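Local coordinates for protein endolysin B (Mycobacterium phage D29, PDB 3HC7) that hydrolyses the ester link between mycolic acid and arabinogalactan in the mycobacterial cell wall, helping the phage to lyse its host, at residues A[226-231]-A[236-241]; A[160-163]-A[168-171]; A[181-186]-A[220-225]; A[6-11]-A[25-30]. All coordinates share one frame; numbering follows the deposited sequence.

How the contacts relate
Along the chain the four contacts come in the order 4, 2, 3, 1, each closing before the next opens. Contacts 4 and 2 both reach the five-stranded parallel sheet, through strands 5-9 and 157-161, with centres about 19 Å apart. Contacts 3 and 1 follow one another on helix 212-230; their centres are about 15 Å apart. Contact 2 touches both contacts of the helical side: Y168 OH lies 3.6 Å from G184 CA of contact 3, and H163 ND1 2.9 Å from P239 O of contact 1, a probable hydrogen bond. Contacts 3 and 4 are farthest apart, about 28 Å between centres. The series thus runs from the sheet through a helical region to the loop carrying the active-site histidine.

Contact 1 of 4, residues A[226-231]-A[236-241]; sequences LTFFAR and DKWPHL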
# COMPACT_ATOMS: atom_id res chain seq x y z
N LEU A 226 6.47 -13.87 -3.57
CA LEU A 226 6.24 -12.45 -3.81
C LEU A 226 6.81 -12.06 -5.17
O LEU A 226 6.22 -11.28 -5.91
CB LEU A 226 6.88 -11.59 -2.72
CG LEU A 226 6.20 -11.60 -1.35
CD1 LEU A 226 7.10 -10.98 -0.30
CD2 LEU A 226 4.86 -10.89 -1.40
N THR A 227 7.97 -12.62 -5.49
CA THR A 227 8.62 -12.37 -6.77
C THR A 227 7.78 -12.93 -7.92
O THR A 227 7.62 -12.27 -8.95
CB THR A 227 10.03 -13.00 -6.79
OG1 THR A 227 10.88 -12.33 -5.85
CG2 THR A 227 10.63 -12.90 -8.17
N PHE A 228 7.26 -14.14 -7.73
CA PHE A 228 6.34 -14.77 -8.68
C PHE A 228 5.15 -13.88 -9.04
O PHE A 228 4.74 -13.81 -10.20
CB PHE A 228 5.85 -16.10 -8.09
CG PHE A 228 4.82 -16.80 -8.93
CD1 PHE A 228 5.19 -17.55 -10.03
CD2 PHE A 228 3.48 -16.73 -8.60
CE1 PHE A 228 4.24 -18.21 -10.80
CE2 PHE A 228 2.52 -17.38 -9.36
CZ PHE A 228 2.91 -18.13 -10.46
N PHE A 229 4.58 -13.21 -8.05
CA PHE A 229 3.46 -12.29 -8.31
C PHE A 229 3.91 -11.00 -9.00
O PHE A 229 3.17 -10.40 -9.77
CB PHE A 229 2.72 -11.95 -7.02
CG PHE A 229 1.82 -13.04 -6.53
CD1 PHE A 229 1.01 -13.74 -7.41
CD2 PHE A 229 1.79 -13.37 -5.18
CE1 PHE A 229 0.18 -14.75 -6.96
CE2 PHE A 229 0.96 -14.38 -4.72
CZ PHE A 229 0.15 -15.07 -5.61
N ALA A 230 5.13 -10.57 -8.69
CA ALA A 230 5.64 -9.29 -9.16
C ALA A 230 6.09 -9.33 -10.61
O ALA A 230 5.92 -8.37 -11.35
CB ALA A 230 6.79 -8.83 -8.27
N ARG A 231 6.68 -10.45 -11.01
CA ARG A 231 7.32 -10.53 -12.31
C ARG A 231 7.02 -11.86 -12.99
O ARG A 231 7.94 -12.60 -13.33
CB ARG A 231 8.84 -10.37 -12.15
N ASP A 236 -5.68 -13.33 -14.82
CA ASP A 236 -6.12 -12.01 -14.38
C ASP A 236 -7.30 -12.09 -13.41
O ASP A 236 -8.03 -11.11 -13.24
CB ASP A 236 -6.48 -11.13 -15.59
CG ASP A 236 -7.71 -11.62 -16.34
OD1 ASP A 236 -8.41 -12.52 -15.84
OD2 ASP A 236 -7.98 -11.10 -17.45
N LYS A 237 -7.47 -13.24 -12.78
CA LYS A 237 -8.59 -13.43 -11.87
C LYS A 237 -8.17 -13.89 -10.46
O LYS A 237 -8.96 -14.49 -9.74
CB LYS A 237 -9.61 -14.40 -12.48
CG LYS A 237 -10.06 -13.98 -13.87
CD LYS A 237 -11.35 -14.66 -14.30
CE LYS A 237 -11.73 -14.26 -15.71
NZ LYS A 237 -10.71 -14.68 -16.71
N TRP A 238 -6.94 -13.58 -10.08
CA TRP A 238 -6.45 -13.87 -8.73
C TRP A 238 -7.03 -12.90 -7.70
O TRP A 238 -7.47 -11.80 -8.05
CB TRP A 238 -4.92 -13.84 -8.71
CG TRP A 238 -4.31 -14.97 -9.47
CD1 TRP A 238 -4.48 -15.26 -10.80
CD2 TRP A 238 -3.43 -15.97 -8.96
NE1 TRP A 238 -3.75 -16.38 -11.14
CE2 TRP A 238 -3.10 -16.84 -10.02
CE3 TRP A 238 -2.89 -16.22 -7.69
CZ2 TRP A 238 -2.25 -17.93 -9.86
CZ3 TRP A 238 -2.04 -17.31 -7.53
CH2 TRP A 238 -1.74 -18.14 -8.61
N PRO A 239 -7.03 -13.30 -6.41
CA PRO A 239 -7.56 -12.49 -5.31
C PRO A 239 -6.73 -11.24 -4.99
O PRO A 239 -7.27 -10.28 -4.41
CB PRO A 239 -7.52 -13.46 -4.12
CG PRO A 239 -6.46 -14.45 -4.50
CD PRO A 239 -6.69 -14.66 -5.96
N HIS A 240 -5.45 -11.24 -5.34
CA HIS A 240 -4.60 -10.08 -5.07
C HIS A 240 -4.78 -9.01 -6.15
O HIS A 240 -4.12 -7.98 -6.11
CB HIS A 240 -3.13 -10.50 -4.98
CG HIS A 240 -2.62 -11.16 -6.22
ND1 HIS A 240 -1.72 -10.55 -7.07
CD2 HIS A 240 -2.90 -12.36 -6.77
CE1 HIS A 240 -1.46 -11.36 -8.08
NE2 HIS A 240 -2.16 -12.46 -7.92
N LEU A 241 -5.65 -9.29 -7.11
CA LEU A 241 -5.95 -8.36 -8.21
C LEU A 241 -7.32 -7.75 -7.97
O LEU A 241 -8.15 -8.32 -7.26
CB LEU A 241 -5.93 -9.10 -9.56
CG LEU A 241 -4.69 -9.93 -9.89
CD1 LEU A 241 -4.84 -10.61 -11.25
CD2 LEU A 241 -3.43 -9.08 -9.85
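H240 NE2 lies against F229 CE1, 3.4 Å away, with W238 CD2 at the edge of the imidazole. No hydrogen bond crosses between 226-231 and 236-241, and what joins them is van der Waals contact between rings. F229 CG sits over one imidazole face, toward its rim; the ring centroids are 4.2 Å apart and the planes at 42°. L241 CG sits over the centre of the opposite face, 4.0 Å above the plane. W238 meets the F229 rim, W238 CZ3 coming within 3.4 Å of F229 CE1, and these two rings are steeply turned, at 77°. F228 adds a looser edge contact, from CE2 to W238 CH2, at 4.4 Å. The imidazole leaves the backbone between its N and carbonyl carbon (chi1 59°), which brings it against F229. H240 is the third residue of a type I turn from W238 to L241. It is an active-site residue, its side chain about 4 Å from that of D166 and about 7 Å from that of S82. The rings of F229 and W238, with L241 CG, pack around the imidazole and would limit its tilt, while D166 is near enough to be its probable polar partner.

Contact 2 of 4, residues A[160-163]-A[168-171]; sequences DYAH and YASI
The hydroxyl of S170 sits between its own backbone N and carbonyl carbon (chi1 59°), a rotation that carries OG to within 3.3 Å of H163 O across the contact. The approach is polar, but it does not qualify as a hydrogen bond; OG is bonded instead to D166 O, inside the loop that joins the two segments. H163 swings its imidazole off the other way (chi1 -63°), where NE2 bonds D129 OD1 and the ring stacks on Y242. Its carbonyl is therefore the part that faces S170. Beside this pair, the methyl groups of A162 and A169 point at one another, their CB atoms 4.5 Å apart, and the same two residues mark the closest backbone approach, with CA atoms 6.3 Å apart. All four touching residues are buried, so small side chains and a backbone carbonyl make up the contact where the loop folds back. The chain leaves strand 157-161 at the outer margin of the parallel sheet, bends through D166, inferred to be an active-site residue, and returns toward strand 171-172. A loop after a sheet strand that presents the probable catalytic acid is typical of the alpha/beta hydrolase fold, to whose clan the cutinase family belongs.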
# COMPACT_ATOMS: atom_id res chain seq x y z
N ASP A 160 -10.92 1.50 0.60
CA ASP A 160 -9.94 0.44 0.81
C ASP A 160 -10.50 -0.89 0.36
O ASP A 160 -11.20 -1.56 1.09
CB ASP A 160 -9.48 0.37 2.27
CG ASP A 160 -8.05 -0.21 2.43
OD1 ASP A 160 -7.71 -1.18 1.72
OD2 ASP A 160 -7.29 0.31 3.26
N TYR A 161 -10.17 -1.23 -0.87
CA TYR A 161 -10.64 -2.44 -1.54
C TYR A 161 -9.77 -3.63 -1.19
O TYR A 161 -8.60 -3.61 -1.47
CB TYR A 161 -10.59 -2.22 -3.04
CG TYR A 161 -11.44 -1.07 -3.56
CD1 TYR A 161 -12.82 -1.13 -3.53
CD2 TYR A 161 -10.86 0.03 -4.11
CE1 TYR A 161 -13.59 -0.10 -4.01
CE2 TYR A 161 -11.62 1.06 -4.57
CZ TYR A 161 -12.98 0.99 -4.53
OH TYR A 161 -13.71 2.01 -5.02
N ALA A 162 -10.36 -4.65 -0.61
CA ALA A 162 -9.61 -5.79 -0.09
C ALA A 162 -10.42 -7.06 -0.22
O ALA A 162 -11.59 -7.09 0.16
CB ALA A 162 -9.24 -5.54 1.37
N HIS A 163 -9.79 -8.10 -0.76
CA HIS A 163 -10.44 -9.39 -0.95
C HIS A 163 -9.94 -10.38 0.09
O HIS A 163 -8.75 -10.40 0.41
CB HIS A 163 -10.11 -9.99 -2.32
CG HIS A 163 -10.60 -9.18 -3.48
ND1 HIS A 163 -9.90 -9.10 -4.67
CD2 HIS A 163 -11.71 -8.43 -3.64
CE1 HIS A 163 -10.57 -8.33 -5.51
NE2 HIS A 163 -11.66 -7.91 -4.91
N TYR A 168 -2.17 -10.67 3.18
CA TYR A 168 -1.50 -9.53 3.79
C TYR A 168 -2.41 -8.31 3.93
O TYR A 168 -2.20 -7.45 4.78
CB TYR A 168 -0.21 -9.19 3.04
CG TYR A 168 0.83 -10.28 3.19
CD1 TYR A 168 0.69 -11.25 4.18
CD2 TYR A 168 1.94 -10.34 2.37
CE1 TYR A 168 1.62 -12.25 4.35
CE2 TYR A 168 2.89 -11.34 2.53
CZ TYR A 168 2.72 -12.29 3.52
OH TYR A 168 3.65 -13.29 3.69
N ALA A 169 -3.45 -8.26 3.11
CA ALA A 169 -4.45 -7.20 3.22
C ALA A 169 -5.57 -7.62 4.18
O ALA A 169 -6.36 -6.78 4.62
CB ALA A 169 -5.01 -6.85 1.85
N SER A 170 -5.64 -8.91 4.47
CA SER A 170 -6.73 -9.43 5.30
C SER A 170 -6.29 -10.61 6.17
O SER A 170 -6.60 -11.76 5.89
CB SER A 170 -7.91 -9.84 4.42
OG SER A 170 -7.53 -10.84 3.48
N ILE A 171 -5.56 -10.30 7.24
CA ILE A 171 -5.18 -11.28 8.24
C ILE A 171 -6.24 -11.24 9.32
O ILE A 171 -6.73 -10.17 9.66
CB ILE A 171 -3.82 -10.93 8.89
CG1 ILE A 171 -2.72 -10.82 7.84
CG2 ILE A 171 -3.45 -11.96 9.96
CD1 ILE A 171 -2.37 -12.15 7.20

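Contact 3 of 4, residues A[181-186]-A[220-225]; sequences VAIGRI and GAIIDA
Apolar contact comes first: I222 CD1 meets I183 CG2 at 4.0 Å, methyl against methyl, with the two side chains slanting past each other. The gamma carbon CG1 of I222 stands opposite its carbonyl carbon (chi1 -70°), and the extended second torsion (chi2 164°) sends CD1 across the gap between the helices. In I183 it is the short branch, CG2, that receives it, while this isoleucine also touches L204 and L207 of helix 200-207.

A second kind of contact is methyl to backbone. The same CD1 of I222 lies 4.0 Å from G184 N, so one terminal methyl serves both neighbouring residues of 181-186. G184 has no side chain, and here the two backbones come nearest, with the CA atoms of G184 and I222 7.1 Å apart. I222 also packs against Y168, which comes from contact 2.

Polar bonds run along the helices and none crosses: R185 N binds V181 O at 3.0 Å, and D224 N binds G220 O at 2.9 Å. The interface is small, 87 Å² over both sides. It joins helix 179-189 to helix 212-230, part of a helical region placed in the chain between D166 and H240, consistent with an insertion into an alpha/beta hydrolase core.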
# COMPACT_ATOMS: atom_id res chain seq x y z
N VAL A 181 2.83 -15.74 9.82
CA VAL A 181 2.46 -14.34 9.69
C VAL A 181 3.62 -13.43 10.12
O VAL A 181 3.92 -12.44 9.45
CB VAL A 181 1.17 -14.02 10.48
CG1 VAL A 181 0.97 -12.52 10.60
CG2 VAL A 181 -0.04 -14.67 9.82
N ALA A 182 4.27 -13.77 11.22
CA ALA A 182 5.39 -12.96 11.71
C ALA A 182 6.52 -12.92 10.69
O ALA A 182 7.17 -11.88 10.50
CB ALA A 182 5.89 -13.51 13.05
N ILE A 183 6.78 -14.05 10.05
CA ILE A 183 7.90 -14.11 9.12
C ILE A 183 7.57 -13.33 7.85
O ILE A 183 8.41 -12.64 7.28
CB ILE A 183 8.31 -15.56 8.84
CG1 ILE A 183 8.99 -16.14 10.09
CG2 ILE A 183 9.25 -15.62 7.65
CD1 ILE A 183 9.71 -17.41 9.86
N GLY A 184 6.30 -13.39 7.45
CA GLY A 184 5.80 -12.49 6.42
C GLY A 184 6.05 -11.02 6.73
O GLY A 184 6.50 -10.26 5.87
N ARG A 185 5.74 -10.60 7.96
CA ARG A 185 6.01 -9.21 8.34
C ARG A 185 7.50 -8.94 8.29
O ARG A 185 7.93 -7.89 7.85
CB ARG A 185 5.48 -8.88 9.74
CG ARG A 185 4.14 -8.18 9.75
CD ARG A 185 3.83 -7.57 11.11
NE ARG A 185 3.93 -8.55 12.17
CZ ARG A 185 2.91 -9.28 12.60
NH1 ARG A 185 1.71 -9.15 12.06
NH2 ARG A 185 3.09 -10.14 13.59
N ILE A 186 8.30 -9.90 8.73
CA ILE A 186 9.74 -9.72 8.71
C ILE A 186 10.23 -9.43 7.29
O ILE A 186 11.00 -8.49 7.07
CB ILE A 186 10.45 -10.95 9.30
CG1 ILE A 186 10.37 -10.87 10.82
CG2 ILE A 186 11.89 -11.02 8.82
CD1 ILE A 186 10.76 -12.13 11.52
N GLY A 220 12.71 -17.44 2.56
CA GLY A 220 13.07 -17.63 1.16
C GLY A 220 11.87 -17.97 0.29
O GLY A 220 11.71 -17.45 -0.81
N ALA A 221 11.02 -18.86 0.78
CA ALA A 221 9.88 -19.30 -0.00
C ALA A 221 8.88 -18.18 -0.15
O ALA A 221 8.24 -18.03 -1.20
CB ALA A 221 9.23 -20.54 0.64
N ILE A 222 8.74 -17.36 0.88
CA ILE A 222 7.82 -16.24 0.79
C ILE A 222 8.37 -15.27 -0.26
O ILE A 222 7.61 -14.78 -1.10
CB ILE A 222 7.60 -15.56 2.14
CG1 ILE A 222 6.78 -16.48 3.06
CG2 ILE A 222 6.84 -14.25 1.96
CD1 ILE A 222 6.85 -16.07 4.53
N ILE A 223 9.68 -15.03 -0.23
CA ILE A 223 10.28 -14.12 -1.20
C ILE A 223 10.12 -14.65 -2.63
O ILE A 223 9.76 -13.90 -3.53
CB ILE A 223 11.76 -13.82 -0.86
CG1 ILE A 223 11.83 -12.96 0.41
CG2 ILE A 223 12.44 -13.09 -2.01
CD1 ILE A 223 13.19 -12.99 1.09
N ASP A 224 10.35 -15.94 -2.82
CA ASP A 224 10.12 -16.56 -4.13
C ASP A 224 8.69 -16.37 -4.61
O ASP A 224 8.45 -16.16 -5.80
CB ASP A 224 10.48 -18.05 -4.11
CG ASP A 224 11.99 -18.29 -4.06
OD1 ASP A 224 12.75 -17.43 -4.56
OD2 ASP A 224 12.42 -19.34 -3.53
N ALA A 225 7.72 -16.43 -3.70
CA ALA A 225 6.32 -16.24 -4.09
C ALA A 225 5.99 -14.78 -4.40
O ALA A 225 5.29 -14.49 -5.37
CB ALA A 225 5.38 -16.80 -3.02

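Contact 4 of 4, residues A[6-11]-A[25-30]; sequences LFTVHG and DTARDV
No ring face or edge takes part where L6 and T8 meet A27 and V30. F7 points away from 25-30 and packs on L60, Q63, I64 and K67 of helix 50-70. H10 extends its ring toward 25-30 without making contact: H10 CE1 comes no nearer than 5.3 Å, to D25 N. On its far nitrogen, NE2, the ring has a weak hydrogen bond with P17 O.

The touching is therefore done by methyl groups. L6 carries CG opposite its backbone N (chi1 174°), and this together with chi2 of 60° places the branch CD2 over A27, 3.5 Å from A27 CB and likewise 3.5 Å from A27 CA. Both distances are shorter than usual for carbon pairs. The same CD2 also meets V30 CG2 at 4.0 Å and thus lies against two residues at once. T8 contributes its methyl, CG2, at 4.1 Å from A27 CB, while its OG1 bonds W36 NE1 of strand 35-38. V30 is brought round by a type I turn from A27, in which V30 N binds A27 O at 3.1 Å; D29 N to T26 O, at 2.7 Å, spans the overlapping residues just before it.

These residues belong to the beta-alpha-beta unit of strand 5-9, helix 22-27 and strand 35-38. No hydrogen bond joins 6-11 to 25-30, so between these segments the contact is apolar, and the polar group of T8 is satisfied from the neighbouring strand.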
# COMPACT_ATOMS: atom_id res chain seq x y z
N LEU A 6 -4.14 14.13 -8.60
CA LEU A 6 -4.20 12.72 -8.26
C LEU A 6 -2.79 12.13 -8.23
O LEU A 6 -2.06 12.17 -9.23
CB LEU A 6 -5.08 11.96 -9.26
CG LEU A 6 -5.12 10.43 -9.10
CD1 LEU A 6 -5.65 10.06 -7.73
CD2 LEU A 6 -5.95 9.78 -10.20
N PHE A 7 -2.39 11.61 -7.07
CA PHE A 7 -1.09 10.99 -6.90
C PHE A 7 -1.26 9.49 -6.83
O PHE A 7 -2.12 8.99 -6.11
CB PHE A 7 -0.41 11.51 -5.63
CG PHE A 7 -0.19 13.00 -5.62
CD1 PHE A 7 0.93 13.55 -6.21
CD2 PHE A 7 -1.12 13.84 -5.03
CE1 PHE A 7 1.13 14.92 -6.21
CE2 PHE A 7 -0.93 15.21 -5.03
CZ PHE A 7 0.19 15.75 -5.61
N THR A 8 -0.44 8.76 -7.59
CA THR A 8 -0.60 7.32 -7.69
C THR A 8 0.72 6.60 -7.48
O THR A 8 1.78 7.03 -7.96
CB THR A 8 -1.18 6.90 -9.06
OG1 THR A 8 -0.33 7.38 -10.10
CG2 THR A 8 -2.58 7.46 -9.24
N VAL A 9 0.65 5.49 -6.76
CA VAL A 9 1.82 4.68 -6.48
C VAL A 9 1.52 3.24 -6.85
O VAL A 9 0.64 2.60 -6.25
CB VAL A 9 2.25 4.78 -5.01
CG1 VAL A 9 3.60 4.09 -4.81
CG2 VAL A 9 2.32 6.23 -4.59
N HIS A 10 2.24 2.73 -7.84
CA HIS A 10 2.08 1.36 -8.31
C HIS A 10 2.36 0.29 -7.25
O HIS A 10 3.00 0.56 -6.23
CB HIS A 10 2.97 1.11 -9.52
CG HIS A 10 2.36 1.53 -10.82
ND1 HIS A 10 1.30 0.86 -11.39
CD2 HIS A 10 2.66 2.54 -11.67
CE1 HIS A 10 0.98 1.43 -12.54
NE2 HIS A 10 1.79 2.46 -12.73
N GLY A 11 1.88 -0.92 -7.53
CA GLY A 11 2.17 -2.07 -6.69
C GLY A 11 3.51 -2.68 -7.03
O GLY A 11 4.19 -2.25 -7.96
N ASP A 25 -3.86 2.90 -14.23
CA ASP A 25 -5.02 2.63 -15.06
C ASP A 25 -6.18 3.50 -14.60
O ASP A 25 -6.93 4.05 -15.41
CB ASP A 25 -5.45 1.16 -14.96
CG ASP A 25 -4.37 0.19 -15.39
OD1 ASP A 25 -3.44 0.61 -16.11
OD2 ASP A 25 -4.46 -0.99 -14.99
N THR A 26 -6.31 3.62 -13.28
CA THR A 26 -7.39 4.39 -12.69
C THR A 26 -7.24 5.86 -13.06
O THR A 26 -8.16 6.45 -13.62
CB THR A 26 -7.44 4.20 -11.16
OG1 THR A 26 -7.66 2.82 -10.86
CG2 THR A 26 -8.57 5.02 -10.56
N ALA A 27 -6.09 6.45 -12.74
CA ALA A 27 -5.81 7.84 -13.10
C ALA A 27 -6.17 8.15 -14.55
O ALA A 27 -6.69 9.22 -14.87
CB ALA A 27 -4.36 8.18 -12.82
N ARG A 28 -5.88 7.21 -15.44
CA ARG A 28 -6.15 7.38 -16.87
C ARG A 28 -7.64 7.43 -17.19
O ARG A 28 -8.03 7.83 -18.29
CB ARG A 28 -5.46 6.29 -17.68
CG ARG A 28 -3.95 6.45 -17.79
CD ARG A 28 -3.35 5.48 -18.79
NE ARG A 28 -2.06 5.95 -19.28
CZ ARG A 28 -0.89 5.52 -18.83
NH1 ARG A 28 -0.84 4.59 -17.88
NH2 ARG A 28 0.24 6.00 -19.34
N ASP A 29 -8.47 7.02 -16.24
CA ASP A 29 -9.92 7.02 -16.43
C ASP A 29 -10.60 8.27 -15.86
O ASP A 29 -11.82 8.42 -15.94
CB ASP A 29 -10.55 5.77 -15.83
CG ASP A 29 -10.36 4.54 -16.70
OD1 ASP A 29 -9.75 4.66 -17.78
OD2 ASP A 29 -10.82 3.45 -16.29
N VAL A 30 -9.81 9.18 -15.30
CA VAL A 30 -10.37 10.39 -14.70
C VAL A 30 -9.54 11.63 -15.00
O VAL A 30 -9.62 12.63 -14.29
CB VAL A 30 -10.53 10.26 -13.17
CG1 VAL A 30 -11.30 8.99 -12.81
CG2 VAL A 30 -9.17 10.27 -12.47